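4-methyl-5(B-hydroxyethyl)-thiazole monophosphate biosynthesis enzyme (PDB 3OT1) is of unknown function but belongs to the DJ-1/PfpI family and may take part in making the thiazole monophosphate precursor of thiamine. Local coordinates at the interface of chains A and B. Sequence-based numbering; all coordinates share one arbitrary frame. Chains: chain A, 4-methyl-5(B-hydroxyethyl)-thiazole monophosphate biosynthesis enzyme; chain B, 4-methyl-5(B-hydroxyethyl)-thiazole monophosphate biosynthesis enzyme.

Contact 1: the interface of chains A and B. Residues chain A 193, 195; chain B 193, 195-196.
A:His193 lays one side of its imidazole against B:Gln195, and B:His193 does the same to A:Gln195, so the patch is built twice by an approximate twofold relation. A:His193, with most surface buried here, brings NE2 to 3.5 Å from the CB methylene of B:Gln195. That carbon lies above the ring plane and beyond the NE2–CE1 rim, and the contact is aliphatic against aromatic. In the counterpart pair, NE2 of B:His193 comes equally near CB of A:Gln195, while the CG methylene stands off the same NE2–CE1 rim, 4.0 Å from CE1 of B:His193; the amide of A:Gln195 is turned 61° from the imidazole.

Each ring is held in part by its own chain's backbone. CG of A:His193 lies anti to the backbone N (chi1 -174°), and the turn at chi2 (-79°) points ND1 to the start of helix 194-201, where it accepts the backbone N-H of A:Gln195 at 3.0 Å. B:His193 ND1 takes the N-H of B:Gln195 in the ring plane, whereas in chain A the N-H comes in tilted from it. Both histidines thus cap the first turn that follows them. With ND1 accepting, a hydrogen on each NE2 would fit best, though not seen.

The outer nitrogens turn to water, and here the symmetry fails. Water 1 joins NE2 of B:His193 to the side-chain OE1 of A:Gln195, whereas water 2 joins NE2 of A:His193 to the main-chain carbonyl O of B:Gln195. B:Gln196 adds a light touch of its CG methylene at CD2 of A:His193. Its chain runs extended beyond CG, and its amide OE1 receives B:His193 N at 3.0 Å on an in-plane lone pair.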
loop_
_atom_site.group_PDB
_atom_site.type_symbol
_atom_site.label_atom_id
_atom_site.label_comp_id
_atom_site.label_asym_id
_atom_site.label_seq_id
_atom_site.Cartn_x
_atom_site.Cartn_y
_atom_site.Cartn_z
ATOM N N HIS A 193 -5.681 -4.324 -11.690
ATOM C CA HIS A 193 -6.106 -5.456 -12.454
ATOM C C HIS A 193 -7.295 -4.969 -13.292
ATOM O O HIS A 193 -8.118 -4.181 -12.820
ATOM C CB HIS A 193 -6.524 -6.626 -11.541
ATOM C CG HIS A 193 -6.851 -7.875 -12.297
ATOM N ND1 HIS A 193 -8.054 -8.056 -12.938
ATOM C CD2 HIS A 193 -6.102 -8.965 -12.580
ATOM C CE1 HIS A 193 -8.038 -9.213 -13.575
ATOM N NE2 HIS A 193 -6.865 -9.793 -13.363
ATOM N N GLN A 195 -10.149 -6.112 -13.885
ATOM C CA GLN A 195 -11.419 -6.257 -13.197
ATOM C C GLN A 195 -11.642 -5.145 -12.197
ATOM O O GLN A 195 -12.773 -4.647 -12.048
ATOM C CB GLN A 195 -11.534 -7.622 -12.494
ATOM C CG GLN A 195 -11.832 -8.779 -13.444
ATOM C CD GLN A 195 -13.222 -8.646 -14.054
ATOM O OE1 GLN A 195 -14.224 -8.678 -13.336
ATOM N NE2 GLN A 195 -13.302 -8.460 -15.367
ATOM N N HIS B 193 -7.739 -9.884 -5.400
ATOM C CA HIS B 193 -8.735 -10.301 -6.355
ATOM C C HIS B 193 -8.381 -11.735 -6.767
ATOM O O HIS B 193 -7.215 -12.051 -6.961
ATOM C CB HIS B 193 -8.724 -9.368 -7.573
ATOM C CG HIS B 193 -9.910 -9.565 -8.465
ATOM N ND1 HIS B 193 -10.014 -10.624 -9.342
ATOM C CD2 HIS B 193 -11.060 -8.855 -8.587
ATOM C CE1 HIS B 193 -11.172 -10.555 -9.967
ATOM N NE2 HIS B 193 -11.834 -9.500 -9.520
ATOM N N GLN B 195 -8.302 -13.229 -9.456
ATOM C CA GLN B 195 -7.521 -13.295 -10.678
ATOM C C GLN B 195 -6.100 -12.795 -10.476
ATOM O O GLN B 195 -5.248 -13.113 -11.292
ATOM C CB GLN B 195 -8.261 -12.570 -11.813
ATOM C CG GLN B 195 -9.640 -13.160 -12.157
ATOM C CD GLN B 195 -9.651 -14.674 -12.267
ATOM O OE1 GLN B 195 -10.554 -15.325 -11.735
ATOM N NE2 GLN B 195 -8.664 -15.242 -12.940
ATOM N N GLN B 196 -5.814 -12.089 -9.385
ATOM C CA GLN B 196 -4.440 -11.681 -9.084
ATOM C C GLN B 196 -3.574 -12.800 -8.555
ATOM O O GLN B 196 -2.336 -12.637 -8.459
ATOM C CB GLN B 196 -4.408 -10.528 -8.075
ATOM C CG GLN B 196 -4.831 -9.238 -8.658
ATOM C CD GLN B 196 -4.859 -8.166 -7.605
ATOM O OE1 GLN B 196 -5.663 -8.211 -6.669
ATOM N NE2 GLN B 196 -3.972 -7.208 -7.728
HETATM O O HOH W 1 -14.384 -8.939 -10.498
HETATM O O HOH W 2 -5.428 -12.233 -13.977
#

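Contact 2: the interface of chains A and B. Residues chain A 21-23, 54, 163; chain B 26, 30, 34.
A:Glu21 meets B:Asp30 and B:Arg34 across a charged seam of the DJ-1/PfpI fold, where helix 22-34 of chain B faces the same region of chain A. Among the acids, the telling pair is OE1 of A:Glu21 and OD2 of B:Asp30, 2.5 Å apart with the two carboxylate planes only 19° from each other. So short a separation fits a hydrogen bond if one of the two acids keeps its proton, which is not seen.

The salt bridges surround that pair. NH2 of B:Arg34 gives A:Glu21 OE1 a nearly straight hydrogen bond of 2.8 Å (173° at the hydrogen), lying in the guanidinium plane but reaching the oxygen from above the carboxylate plane. On its own chain the same arginine points NE at the syn side of B:Asp30 OD1, also at 2.8 Å. The aspartate thereby fixes the edge of B:Arg34 while its other oxygen faces A:Glu21. A:Arg54 adds a looser salt bridge, its NE 3.9 Å from B:Asp30 OD1. Within chain A, its NH1 makes another loose one, 3.6 Å from A:Glu21 OE1.

Flat stacking comes from the two arginines: their guanidinium groups are 8° from parallel, and NH2 of A:Arg54 sits over the centre of B:Arg34, 3.4 Å above its plane. A bend at chi2 brings A:Arg54 over that face. The neighbouring carboxylates would offset the charge of the pair. Behind it, the backbone N of A:Arg54 is held by A:Glu22 OE2.

Apolar contacts lie to one side. CG1 of B:Val26 packs on the CG methylene of A:Glu22, and on CA of the selenomethionine A:Met23, both at 3.7 Å.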
loop_
_atom_site.group_PDB
_atom_site.type_symbol
_atom_site.label_atom_id
_atom_site.label_comp_id
_atom_site.label_asym_id
_atom_site.label_seq_id
_atom_site.Cartn_x
_atom_site.Cartn_y
_atom_site.Cartn_z
ATOM N N GLU A 21 -2.808 -1.120 10.166
ATOM C CA GLU A 21 -2.306 -1.815 8.976
ATOM C C GLU A 21 -1.685 -0.756 8.063
ATOM O O GLU A 21 -2.387 0.127 7.538
ATOM C CB GLU A 21 -3.401 -2.608 8.296
ATOM C CG GLU A 21 -2.940 -3.948 7.723
ATOM C CD GLU A 21 -1.868 -3.821 6.702
ATOM O OE1 GLU A 21 -1.053 -4.767 6.589
ATOM O OE2 GLU A 21 -1.819 -2.789 6.009
ATOM N N GLU A 22 -0.367 -0.800 7.952
ATOM C CA GLU A 22 0.358 0.281 7.303
ATOM C C GLU A 22 0.146 0.341 5.807
ATOM O O GLU A 22 0.131 1.439 5.255
ATOM C CB GLU A 22 1.862 0.234 7.618
ATOM C CG GLU A 22 2.530 -1.119 7.426
ATOM C CD GLU A 22 2.518 -1.927 8.716
ATOM O OE1 GLU A 22 1.449 -2.461 9.044
ATOM O OE2 GLU A 22 3.555 -2.003 9.394
HETATM N N MSE A 23 0.016 -0.793 5.112
HETATM C CA MSE A 23 -0.221 -0.700 3.666
HETATM C C MSE A 23 -1.628 -0.174 3.413
HETATM O O MSE A 23 -1.827 0.610 2.490
HETATM C CB MSE A 23 0.091 -1.974 2.880
HETATM C CG MSE A 23 -0.990 -2.998 2.783
HETATM SE SE MSE A 23 -0.369 -4.518 1.749
HETATM C CE MSE A 23 -1.507 -4.535 0.152
ATOM N N ARG A 54 3.082 -4.243 10.978
ATOM C CA ARG A 54 4.250 -4.964 10.453
ATOM C C ARG A 54 5.538 -4.169 10.631
ATOM O O ARG A 54 6.521 -4.381 9.929
ATOM C CB ARG A 54 4.036 -5.385 8.995
ATOM C CG ARG A 54 3.251 -6.688 8.811
ATOM C CD ARG A 54 1.797 -6.544 9.192
ATOM N NE ARG A 54 1.074 -7.799 9.117
ATOM C CZ ARG A 54 -0.220 -7.908 9.363
ATOM N NH1 ARG A 54 -0.939 -6.823 9.599
ATOM N NH2 ARG A 54 -0.799 -9.090 9.352
ATOM N N PRO A 163 -6.236 -5.696 2.829
ATOM C CA PRO A 163 -5.134 -5.100 2.102
ATOM C C PRO A 163 -5.367 -5.110 0.587
ATOM O O PRO A 163 -5.092 -4.128 -0.094
ATOM C CB PRO A 163 -3.937 -5.970 2.527
ATOM C CG PRO A 163 -4.270 -6.400 3.908
ATOM C CD PRO A 163 -5.758 -6.650 3.857
ATOM N N VAL B 26 5.628 0.506 1.042
ATOM C CA VAL B 26 5.002 -0.087 2.213
ATOM C C VAL B 26 4.306 -1.404 1.865
ATOM O O VAL B 26 4.313 -2.345 2.658
ATOM C CB VAL B 26 4.108 0.929 2.945
ATOM C CG1 VAL B 26 3.335 0.253 4.072
ATOM C CG2 VAL B 26 4.954 2.089 3.462
ATOM N N ASP B 30 5.512 -4.528 4.094
ATOM C CA ASP B 30 4.478 -5.204 4.864
ATOM C C ASP B 30 4.317 -6.646 4.401
ATOM O O ASP B 30 4.319 -7.592 5.213
ATOM C CB ASP B 30 3.207 -4.351 4.716
ATOM C CG ASP B 30 2.004 -4.847 5.454
ATOM O OD1 ASP B 30 1.875 -6.034 5.781
ATOM O OD2 ASP B 30 1.101 -3.983 5.619
ATOM N N ARG B 34 5.073 -10.044 6.528
ATOM C CA ARG B 34 4.052 -11.070 6.708
ATOM C C ARG B 34 4.585 -12.481 6.447
ATOM O O ARG B 34 4.044 -13.446 6.999
ATOM C CB ARG B 34 2.847 -10.806 5.806
ATOM C CG ARG B 34 1.924 -9.700 6.309
ATOM C CD ARG B 34 1.025 -9.184 5.211
ATOM N NE ARG B 34 0.048 -8.204 5.711
ATOM C CZ ARG B 34 -1.218 -8.460 6.026
ATOM N NH1 ARG B 34 -1.737 -9.670 5.917
ATOM N NH2 ARG B 34 -1.976 -7.452 6.469
#

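The C-alpha centres of contact 1 and contact 2 lie about 19 Å apart, and no residue belongs to both. Contact 2 draws on helix 22-34 of each chain, with loop residues A:Glu21 and A:Arg54 and the start of 3-10 helix 163-165 from chain A; contact 1 draws on the segment near the C-terminus, helical over 194-201 in chain A and 3-10 over 194-197 in chain B. The ionic patch and the watery, aliphatic one thus bind the same two chains at separate levels. Pairing through this first helix is familiar in the DJ-1 family, so the deposited dimer is plausibly biological, though the structure alone does not show it.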